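Local atomic coordinates of phosphatase (Thermotoga maritima, PDB entry 1NF2), a protein that probably acts as a magnesium-dependent phosphatase of the haloacid dehalogenase (HAD) family. Residues F222-N233 against V238-N249. Sequence-based numbering, arbitrary orientation.
Sequences FEEAGLRVAMEN and VKEASDIVTLTN
A beta-alpha-beta unit at one margin of the HAD core sheet pairs strand 227-230 in parallel with the short outermost strand 244-245, helix 236-241 making the crossover. Arg228 O takes two backbone donors, Asp243 N at 2.6 Å and Ile244 N, and the ladder continues with Ala230 N to Ile244 O and Thr246 N to Ala230 O. At the start of the pairing Asp243 folds back on Arg228: its OD2 accepts Arg228 N at 2.8 Å through the anti lone pair and also sits over one guanidinium face, while OD1 lies 3.5 Å from Arg228 NH2, an ion pair of charges only, the guanidinium and carboxylate planes 50° apart. Bent at chi3 (-71°), the Arg228 chain brings NE to Ala241 O at 2.9 Å, in the guanidinium plane. A methionine in place of Arg228 would probably leave Ala241 O without this donor and the Asp243 carboxylate without its countercharge. Between helix and sheet, as in the alpha/beta layering of Rossmann-like HAD domains, Ala230 CB packs 3.7 Å from Val238 CG1 and also meets Ser242 CB. The Phe222 ring has Arg228 CB over one face and Val238 O at its edge. From the helix, Lys239 NZ gives a hydrogen bond to Glu232 O, just past strand 227-230, at 2.8 Å, and Met231 SD lies beside Thr246 CG2, near Val254 of helix 253-258. Asn233 OD1 receives Asn249 N from above its carbonyl plane at 3.1 Å; its ND2 bonds Gly11 O, and the Asn233 side chain touches the magnesium ligand Asp214 and lies about 7 Å from the ion.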
ATOM      1  N   PHE A 222       8.978  -6.342  -8.411  1.00 18.80           N
ATOM      2  CA  PHE A 222      10.018  -6.512  -9.413  1.00 21.96           C
ATOM      3  C   PHE A 222      10.111  -7.928  -9.954  1.00 25.62           C
ATOM      4  O   PHE A 222      10.339  -8.131 -11.153  1.00 24.75           O
ATOM      5  CB  PHE A 222      11.378  -6.120  -8.837  1.00 22.83           C
ATOM      6  CG  PHE A 222      11.684  -4.654  -8.935  1.00 21.96           C
ATOM      7  CD1 PHE A 222      12.955  -4.186  -8.644  1.00 22.28           C
ATOM      8  CD2 PHE A 222      10.714  -3.746  -9.330  1.00 23.17           C
ATOM      9  CE1 PHE A 222      13.258  -2.840  -8.743  1.00 20.63           C
ATOM     10  CE2 PHE A 222      11.008  -2.397  -9.432  1.00 23.56           C
ATOM     11  CZ  PHE A 222      12.284  -1.945  -9.138  1.00 23.29           C
ATOM     12  N   GLU A 223       9.943  -8.902  -9.064  1.00 28.27           N
ATOM     13  CA  GLU A 223      10.031 -10.310  -9.433  1.00 32.42           C
ATOM     14  C   GLU A 223       8.916 -10.715 -10.385  1.00 30.63           C
ATOM     15  O   GLU A 223       9.015 -11.728 -11.073  1.00 33.24           O
ATOM     16  CB  GLU A 223       9.974 -11.183  -8.177  1.00 66.01           C
ATOM     17  CG  GLU A 223      10.687 -10.586  -6.966  1.00 76.05           C
ATOM     18  CD  GLU A 223      12.146 -10.249  -7.231  1.00 82.28           C
ATOM     19  OE1 GLU A 223      12.794  -9.679  -6.327  1.00 86.35           O
ATOM     20  OE2 GLU A 223      12.650 -10.553  -8.335  1.00 85.34           O
ATOM     21  N   GLU A 224       7.858  -9.917 -10.423  1.00 27.07           N
ATOM     22  CA  GLU A 224       6.715 -10.192 -11.284  1.00 27.04           C
ATOM     23  C   GLU A 224       6.650  -9.330 -12.553  1.00 26.48           C
ATOM     24  O   GLU A 224       5.626  -9.315 -13.239  1.00 26.69           O
ATOM     25  CB  GLU A 224       5.428  -9.987 -10.489  1.00 32.54           C
ATOM     26  CG  GLU A 224       5.354 -10.791  -9.201  1.00 36.71           C
ATOM     27  CD  GLU A 224       5.532 -12.279  -9.439  1.00 36.26           C
ATOM     28  OE1 GLU A 224       4.867 -12.816 -10.346  1.00 37.76           O
ATOM     29  OE2 GLU A 224       6.332 -12.910  -8.719  1.00 38.62           O
ATOM     30  N   ALA A 225       7.725  -8.618 -12.877  1.00 31.69           N
ATOM     31  CA  ALA A 225       7.703  -7.754 -14.060  1.00 31.32           C
ATOM     32  C   ALA A 225       8.823  -8.009 -15.062  1.00 29.39           C
ATOM     33  O   ALA A 225       9.893  -8.508 -14.705  1.00 31.30           O
ATOM     34  CB  ALA A 225       7.733  -6.290 -13.623  1.00 18.58           C
ATOM     35  N   GLY A 226       8.565  -7.654 -16.318  1.00 24.58           N
ATOM     36  CA  GLY A 226       9.563  -7.825 -17.362  1.00 23.05           C
ATOM     37  C   GLY A 226      10.563  -6.675 -17.395  1.00 21.22           C
ATOM     38  O   GLY A 226      11.698  -6.860 -17.810  1.00 21.51           O
ATOM     39  N   LEU A 227      10.144  -5.484 -16.967  1.00 18.90           N
ATOM     40  CA  LEU A 227      11.039  -4.317 -16.946  1.00 17.77           C
ATOM     41  C   LEU A 227      10.969  -3.658 -15.569  1.00 17.40           C
ATOM     42  O   LEU A 227       9.879  -3.423 -15.054  1.00 15.45           O
ATOM     43  CB  LEU A 227      10.636  -3.307 -18.029  1.00 16.09           C
ATOM     44  CG  LEU A 227      11.520  -2.053 -18.134  1.00 16.06           C
ATOM     45  CD1 LEU A 227      12.946  -2.463 -18.441  1.00 16.14           C
ATOM     46  CD2 LEU A 227      10.985  -1.125 -19.223  1.00 17.62           C
ATOM     47  N   ARG A 228      12.127  -3.358 -14.980  1.00 15.33           N
ATOM     48  CA  ARG A 228      12.161  -2.758 -13.639  1.00 17.31           C
ATOM     49  C   ARG A 228      12.802  -1.363 -13.556  1.00 15.00           C
ATOM     50  O   ARG A 228      13.984  -1.187 -13.846  1.00 14.81           O
ATOM     51  CB  ARG A 228      12.875  -3.717 -12.679  1.00 32.67           C
ATOM     52  CG  ARG A 228      12.238  -5.107 -12.653  1.00 40.24           C
ATOM     53  CD  ARG A 228      12.984  -6.059 -11.741  1.00 47.94           C
ATOM     54  NE  ARG A 228      14.283  -6.438 -12.278  1.00 53.90           N
ATOM     55  CZ  ARG A 228      14.456  -7.307 -13.267  1.00 57.93           C
ATOM     56  NH1 ARG A 228      13.403  -7.891 -13.827  1.00 59.67           N
ATOM     57  NH2 ARG A 228      15.683  -7.585 -13.700  1.00 59.08           N
ATOM     58  N   VAL A 229      12.014  -0.385 -13.124  1.00 17.50           N
ATOM     59  CA  VAL A 229      12.481   0.995 -13.022  1.00 15.77           C
ATOM     60  C   VAL A 229      12.500   1.489 -11.581  1.00 15.08           C
ATOM     61  O   VAL A 229      11.472   1.497 -10.909  1.00 15.29           O
ATOM     62  CB  VAL A 229      11.569   1.959 -13.837  1.00 13.39           C
ATOM     63  CG1 VAL A 229      12.196   3.356 -13.872  1.00 12.47           C
ATOM     64  CG2 VAL A 229      11.361   1.428 -15.253  1.00 10.65           C
ATOM     65  N   ALA A 230      13.676   1.898 -11.118  1.00 14.13           N
ATOM     66  CA  ALA A 230      13.844   2.424  -9.767  1.00 14.22           C
ATOM     67  C   ALA A 230      13.881   3.941  -9.839  1.00 14.35           C
ATOM     68  O   ALA A 230      14.469   4.506 -10.759  1.00 16.23           O
ATOM     69  CB  ALA A 230      15.143   1.917  -9.162  1.00  8.99           C
ATOM     70  N   MET A 231      13.248   4.600  -8.878  1.00 16.33           N
ATOM     71  CA  MET A 231      13.251   6.049  -8.841  1.00 18.36           C
ATOM     72  C   MET A 231      14.651   6.438  -8.375  1.00 19.33           C
ATOM     73  O   MET A 231      15.325   5.650  -7.709  1.00 21.16           O
ATOM     74  CB  MET A 231      12.183   6.558  -7.856  1.00 13.73           C
ATOM     75  CG  MET A 231      10.752   6.208  -8.259  1.00 11.44           C
ATOM     76  SD  MET A 231      10.416   6.524 -10.036  1.00  3.40           S
ATOM     77  CE  MET A 231       9.047   6.896 -10.059  1.00  2.11           C
ATOM     78  N   GLU A 232      15.116   7.631  -8.738  1.00 21.64           N
ATOM     79  CA  GLU A 232      16.445   8.054  -8.296  1.00 20.98           C
ATOM     80  C   GLU A 232      16.505   8.153  -6.762  1.00 21.19           C
ATOM     81  O   GLU A 232      17.565   8.008  -6.163  1.00 20.37           O
ATOM     82  CB  GLU A 232      16.827   9.405  -8.907  1.00 20.75           C
ATOM     83  CG  GLU A 232      18.201   9.875  -8.435  1.00 25.79           C
ATOM     84  CD  GLU A 232      18.677  11.175  -9.075  1.00 29.59           C
ATOM     85  OE1 GLU A 232      19.686  11.728  -8.579  1.00 31.13           O
ATOM     86  OE2 GLU A 232      18.063  11.637 -10.067  1.00 30.29           O
ATOM     87  N   ASN A 233      15.367   8.405  -6.133  1.00 20.36           N
ATOM     88  CA  ASN A 233      15.313   8.514  -4.682  1.00 22.94           C
ATOM     89  C   ASN A 233      15.158   7.143  -4.001  1.00 23.92           C
ATOM     90  O   ASN A 233      15.058   7.069  -2.781  1.00 24.47           O
ATOM     91  CB  ASN A 233      14.148   9.429  -4.282  1.00 16.79           C
ATOM     92  CG  ASN A 233      12.912   9.175  -5.113  1.00 19.60           C
ATOM     93  OD1 ASN A 233      12.897   9.454  -6.317  1.00 21.84           O
ATOM     94  ND2 ASN A 233      11.871   8.628  -4.488  1.00 19.23           N
ATOM     95  N   VAL A 238      16.958  -1.256  -4.017  1.00 25.69           N
ATOM     96  CA  VAL A 238      16.003  -1.221  -5.121  1.00 23.00           C
ATOM     97  C   VAL A 238      16.661  -0.876  -6.452  1.00 22.30           C
ATOM     98  O   VAL A 238      16.343  -1.472  -7.482  1.00 21.11           O
ATOM     99  CB  VAL A 238      14.858  -0.217  -4.836  1.00 19.78           C
ATOM    100  CG1 VAL A 238      14.097   0.126  -6.132  1.00 18.30           C
ATOM    101  CG2 VAL A 238      13.895  -0.829  -3.831  1.00 16.33           C
ATOM    102  N   LYS A 239      17.585   0.077  -6.428  1.00 24.75           N
ATOM    103  CA  LYS A 239      18.266   0.474  -7.649  1.00 25.67           C
ATOM    104  C   LYS A 239      19.088  -0.670  -8.222  1.00 26.21           C
ATOM    105  O   LYS A 239      19.127  -0.874  -9.439  1.00 25.96           O
ATOM    106  CB  LYS A 239      19.161   1.681  -7.381  1.00 27.98           C
ATOM    107  CG  LYS A 239      18.379   2.888  -6.912  1.00 30.94           C
ATOM    108  CD  LYS A 239      19.106   4.188  -7.190  1.00 33.83           C
ATOM    109  CE  LYS A 239      19.554   4.851  -5.914  1.00 35.23           C
ATOM    110  NZ  LYS A 239      19.766   6.307  -6.126  1.00 38.76           N
ATOM    111  N   GLU A 240      19.730  -1.427  -7.337  1.00 23.32           N
ATOM    112  CA  GLU A 240      20.568  -2.544  -7.754  1.00 23.78           C
ATOM    113  C   GLU A 240      19.764  -3.707  -8.326  1.00 21.16           C
ATOM    114  O   GLU A 240      20.311  -4.566  -9.006  1.00 21.93           O
ATOM    115  CB  GLU A 240      21.419  -3.025  -6.575  1.00 27.17           C
ATOM    116  CG  GLU A 240      22.324  -1.942  -6.018  1.00 31.88           C
ATOM    117  CD  GLU A 240      23.148  -2.411  -4.839  1.00 36.87           C
ATOM    118  OE1 GLU A 240      22.560  -2.956  -3.878  1.00 41.24           O
ATOM    119  OE2 GLU A 240      24.381  -2.225  -4.866  1.00 37.04           O
ATOM    120  N   ALA A 241      18.466  -3.730  -8.057  1.00 22.82           N
ATOM    121  CA  ALA A 241      17.610  -4.797  -8.567  1.00 21.88           C
ATOM    122  C   ALA A 241      16.837  -4.332  -9.791  1.00 20.56           C
ATOM    123  O   ALA A 241      16.179  -5.127 -10.456  1.00 20.78           O
ATOM    124  CB  ALA A 241      16.630  -5.246  -7.489  1.00 12.38           C
ATOM    125  N   SER A 242      16.911  -3.039 -10.084  1.00 17.92           N
ATOM    126  CA  SER A 242      16.186  -2.480 -11.222  1.00 17.22           C
ATOM    127  C   SER A 242      16.971  -2.652 -12.513  1.00 17.37           C
ATOM    128  O   SER A 242      18.117  -3.091 -12.507  1.00 17.27           O
ATOM    129  CB  SER A 242      15.943  -0.983 -11.009  1.00 15.51           C
ATOM    130  OG  SER A 242      17.155  -0.266 -11.224  1.00 15.62           O
ATOM    131  N   ASP A 243      16.339  -2.282 -13.620  1.00 19.61           N
ATOM    132  CA  ASP A 243      16.987  -2.330 -14.927  1.00 18.37           C
ATOM    133  C   ASP A 243      17.460  -0.922 -15.264  1.00 19.24           C
ATOM    134  O   ASP A 243      18.552  -0.730 -15.799  1.00 18.87           O
ATOM    135  CB  ASP A 243      16.003  -2.782 -16.000  1.00 15.68           C
ATOM    136  CG  ASP A 243      15.678  -4.252 -15.898  1.00 15.44           C
ATOM    137  OD1 ASP A 243      16.624  -5.062 -15.998  1.00 14.71           O
ATOM    138  OD2 ASP A 243      14.486  -4.582 -15.714  1.00 15.74           O
ATOM    139  N   ILE A 244      16.624   0.053 -14.919  1.00 18.36           N
ATOM    140  CA  ILE A 244      16.895   1.458 -15.202  1.00 19.82           C
ATOM    141  C   ILE A 244      16.564   2.300 -13.978  1.00 18.49           C
ATOM    142  O   ILE A 244      15.590   2.030 -13.280  1.00 19.84           O
ATOM    143  CB  ILE A 244      15.995   1.986 -16.357  1.00 28.30           C
ATOM    144  CG1 ILE A 244      16.101   1.071 -17.581  1.00 27.81           C
ATOM    145  CG2 ILE A 244      16.395   3.418 -16.705  1.00 28.93           C
ATOM    146  CD1 ILE A 244      17.471   1.054 -18.231  1.00 34.78           C
ATOM    147  N   VAL A 245      17.374   3.318 -13.713  1.00 18.38           N
ATOM    148  CA  VAL A 245      17.104   4.228 -12.600  1.00 20.02           C
ATOM    149  C   VAL A 245      16.815   5.588 -13.242  1.00 18.46           C
ATOM    150  O   VAL A 245      17.693   6.242 -13.800  1.00 18.92           O
ATOM    151  CB  VAL A 245      18.300   4.307 -11.622  1.00 22.59           C
ATOM    152  CG1 VAL A 245      19.586   4.324 -12.385  1.00 28.37           C
ATOM    153  CG2 VAL A 245      18.183   5.561 -10.741  1.00 23.35           C
ATOM    154  N   THR A 246      15.556   5.980 -13.178  1.00 16.47           N
ATOM    155  CA  THR A 246      15.101   7.219 -13.773  1.00 18.33           C
ATOM    156  C   THR A 246      15.350   8.388 -12.833  1.00 20.67           C
ATOM    157  O   THR A 246      16.165   8.292 -11.904  1.00 20.46           O
ATOM    158  CB  THR A 246      13.597   7.105 -14.131  1.00 16.63           C
ATOM    159  OG1 THR A 246      13.170   8.280 -14.836  1.00 17.73           O
ATOM    160  CG2 THR A 246      12.746   6.913 -12.867  1.00 12.75           C
ATOM    161  N   LEU A 247      14.663   9.494 -13.084  1.00 24.27           N
ATOM    162  CA  LEU A 247      14.808  10.676 -12.257  1.00 25.41           C
ATOM    163  C   LEU A 247      14.061  10.494 -10.943  1.00 26.36           C
ATOM    164  O   LEU A 247      13.490   9.438 -10.658  1.00 24.80           O
ATOM    165  CB  LEU A 247      14.258  11.905 -12.981  1.00 31.06           C
ATOM    166  CG  LEU A 247      14.920  12.264 -14.315  1.00 34.26           C
ATOM    167  CD1 LEU A 247      14.270  13.516 -14.880  1.00 34.92           C
ATOM    168  CD2 LEU A 247      16.417  12.476 -14.115  1.00 34.78           C
ATOM    169  N   THR A 248      14.061  11.554 -10.155  1.00 17.49           N
ATOM    170  CA  THR A 248      13.411  11.578  -8.861  1.00 16.89           C
ATOM    171  C   THR A 248      11.890  11.719  -9.002  1.00 16.59           C
ATOM    172  O   THR A 248      11.389  12.092 -10.061  1.00 14.89           O
ATOM    173  CB  THR A 248      14.016  12.743  -8.043  1.00 27.00           C
ATOM    174  OG1 THR A 248      14.669  12.221  -6.882  1.00 30.44           O
ATOM    175  CG2 THR A 248      12.970  13.755  -7.672  1.00 24.02           C
ATOM    176  N   ASN A 249      11.156  11.415  -7.936  1.00 23.49           N
ATOM    177  CA  ASN A 249       9.704  11.526  -7.965  1.00 25.34           C
ATOM    178  C   ASN A 249       9.252  12.986  -7.886  1.00 26.32           C
ATOM    179  O   ASN A 249       8.097  13.302  -8.167  1.00 27.37           O
ATOM    180  CB  ASN A 249       9.070  10.718  -6.818  1.00 20.93           C
ATOM    181  CG  ASN A 249       9.398  11.283  -5.443  1.00 17.14           C
ATOM    182  OD1 ASN A 249       8.510  11.442  -4.597  1.00 19.89           O
ATOM    183  ND2 ASN A 249      10.669  11.578  -5.210  1.00 10.51           N
TER
HETATM  184  O   HOH W   1      14.413  -7.324 -16.535  1.00 48.52           O